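Local coordinates for protein integrase (PDB 3KKS) that is the RNase H-like catalytic core domain of a retroviral integrase, the enzyme that inserts reverse-transcribed viral DNA into host DNA, at residues A[27-31]-A[47-52]. Numbering follows the deposited sequence.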
loop_
_atom_site.group_PDB
_atom_site.type_symbol
_atom_site.label_atom_id
_atom_site.label_comp_id
_atom_site.label_asym_id
_atom_site.label_seq_id
_atom_site.Cartn_x
_atom_site.Cartn_y
_atom_site.Cartn_z
ATOM N N LEU A 27 -1.090 2.511 -7.619
ATOM C CA LEU A 27 -0.570 3.521 -6.699
ATOM C C LEU A 27 -0.090 2.819 -5.440
ATOM O O LEU A 27 -0.776 1.944 -4.912
ATOM C CB LEU A 27 -1.665 4.536 -6.340
ATOM C CG LEU A 27 -1.246 5.922 -5.820
ATOM C CD1 LEU A 27 -2.477 6.731 -5.476
ATOM C CD2 LEU A 27 -0.394 5.789 -4.595
ATOM N N VAL A 28 1.080 3.205 -4.949
ATOM C CA VAL A 28 1.619 2.578 -3.752
ATOM C C VAL A 28 1.634 3.506 -2.554
ATOM O O VAL A 28 1.936 4.695 -2.679
ATOM C CB VAL A 28 3.071 2.095 -3.971
ATOM C CG1 VAL A 28 3.564 1.339 -2.724
ATOM C CG2 VAL A 28 3.145 1.200 -5.199
ATOM N N GLU A 29 1.292 2.945 -1.399
ATOM C CA GLU A 29 1.305 3.659 -0.128
ATOM C C GLU A 29 2.074 2.773 0.834
ATOM O O GLU A 29 1.880 1.557 0.850
ATOM C CB GLU A 29 -0.101 3.872 0.401
ATOM C CG GLU A 29 -0.549 5.307 0.322
ATOM C CD GLU A 29 0.520 6.283 0.791
ATOM O OE1 GLU A 29 1.091 6.084 1.892
ATOM O OE2 GLU A 29 0.782 7.255 0.050
ATOM N N ALA A 30 2.955 3.367 1.625
ATOM C CA ALA A 30 3.751 2.585 2.563
ATOM C C ALA A 30 4.055 3.422 3.782
ATOM O O ALA A 30 3.982 4.648 3.730
ATOM C CB ALA A 30 5.056 2.117 1.898
ATOM N N GLN A 31 4.417 2.758 4.873
ATOM C CA GLN A 31 4.698 3.461 6.116
ATOM C C GLN A 31 5.614 2.597 6.968
ATOM O O GLN A 31 5.401 1.393 7.066
ATOM C CB GLN A 31 3.386 3.681 6.875
ATOM C CG GLN A 31 3.229 5.031 7.524
ATOM C CD GLN A 31 2.637 6.065 6.584
ATOM O OE1 GLN A 31 3.222 6.399 5.555
ATOM N NE2 GLN A 31 1.468 6.579 6.938
ATOM N N GLN A 47 -4.748 5.838 8.490
ATOM C CA GLN A 47 -4.023 6.823 7.680
ATOM C C GLN A 47 -4.415 6.663 6.208
ATOM O O GLN A 47 -4.624 7.640 5.494
ATOM C CB GLN A 47 -2.512 6.611 7.792
ATOM C CG GLN A 47 -1.851 7.079 9.085
ATOM C CD GLN A 47 -1.316 8.505 8.998
ATOM O OE1 GLN A 47 -0.749 8.908 7.979
ATOM N NE2 GLN A 47 -1.479 9.268 10.076
ATOM N N LEU A 48 -4.499 5.414 5.757
ATOM C CA LEU A 48 -4.856 5.123 4.375
ATOM C C LEU A 48 -6.269 5.609 4.070
ATOM O O LEU A 48 -6.512 6.247 3.046
ATOM C CB LEU A 48 -4.784 3.620 4.112
ATOM C CG LEU A 48 -4.825 3.245 2.628
ATOM C CD1 LEU A 48 -3.502 3.645 1.963
ATOM C CD2 LEU A 48 -5.059 1.757 2.479
ATOM N N ILE A 49 -7.192 5.298 4.972
ATOM C CA ILE A 49 -8.589 5.682 4.812
ATOM C C ILE A 49 -8.722 7.201 4.926
ATOM O O ILE A 49 -9.648 7.797 4.386
ATOM C CB ILE A 49 -9.464 4.945 5.878
ATOM C CG1 ILE A 49 -10.706 4.357 5.214
ATOM C CG2 ILE A 49 -9.827 5.880 7.033
ATOM C CD1 ILE A 49 -11.645 5.389 4.636
ATOM N N GLN A 50 -7.761 7.816 5.604
ATOM C CA GLN A 50 -7.714 9.267 5.801
ATOM C C GLN A 50 -7.344 9.984 4.503
ATOM O O GLN A 50 -7.945 10.995 4.138
ATOM C CB GLN A 50 -6.662 9.593 6.874
ATOM C CG GLN A 50 -6.142 11.037 6.911
ATOM C CD GLN A 50 -4.810 11.162 7.664
ATOM O OE1 GLN A 50 -4.619 10.573 8.740
ATOM N NE2 GLN A 50 -3.884 11.935 7.104
ATOM N N ARG A 51 -6.345 9.444 3.811
ATOM C CA ARG A 51 -5.843 10.029 2.576
ATOM C C ARG A 51 -6.515 9.571 1.281
ATOM O O ARG A 51 -6.652 10.345 0.342
ATOM C CB ARG A 51 -4.340 9.757 2.475
ATOM C CG ARG A 51 -3.573 10.097 3.747
ATOM C CD ARG A 51 -2.092 9.723 3.651
ATOM N NE ARG A 51 -1.378 9.990 4.901
ATOM C CZ ARG A 51 -1.333 11.177 5.497
ATOM N NH1 ARG A 51 -1.959 12.213 4.956
ATOM N NH2 ARG A 51 -0.671 11.331 6.637
ATOM N N TYR A 52 -6.947 8.320 1.231
ATOM C CA TYR A 52 -7.539 7.785 0.017
ATOM C C TYR A 52 -8.919 7.178 0.225
ATOM O O TYR A 52 -9.461 7.168 1.326
ATOM C CB TYR A 52 -6.622 6.693 -0.540
ATOM C CG TYR A 52 -5.195 7.134 -0.786
ATOM C CD1 TYR A 52 -4.814 7.664 -2.016
ATOM C CD2 TYR A 52 -4.222 7.004 0.203
ATOM C CE1 TYR A 52 -3.504 8.047 -2.264
ATOM C CE2 TYR A 52 -2.905 7.385 -0.034
ATOM C CZ TYR A 52 -2.555 7.905 -1.272
ATOM O OH TYR A 52 -1.262 8.283 -1.532
#
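In this RNase H-like core, the C-terminal end of helix 38-51 packs on one face of the mixed sheet, against edge strand 28-33. The helix side begins with Gln-47, whose OE1 accepts a 2.8 Å hydrogen bond from Arg-51 NH2, one turn on, and lies 3.4 Å from Gln-31 NE2. Next, Leu-48 sets CD1 3.7 Å from Glu-29 CB, where the two backbones come closest (CA to CA 7.8 Å); the Leu-48 side chain also touches Trp-18 of the adjacent strand 15-22 and Trp-5 of strand 4-12, one further in. Val-28 and Ala-30 point away, to the other face of the sheet, where they meet helix 116-129. Tyr-52, the first residue to leave helical geometry, still closes the last helical turn with a hydrogen bond from Tyr-52 N to Leu-48 O (2.8 Å) and extends its ring back toward the strand. There Leu-27 CD1 lies 3.6 Å from Tyr-52 CE1, while Trp-5 and Tyr-143 add aromatic neighbours. The phenol ends beside the Glu-29 carboxylate, Tyr-52 OH donating a 2.8 Å hydrogen bond to Glu-29 OE2.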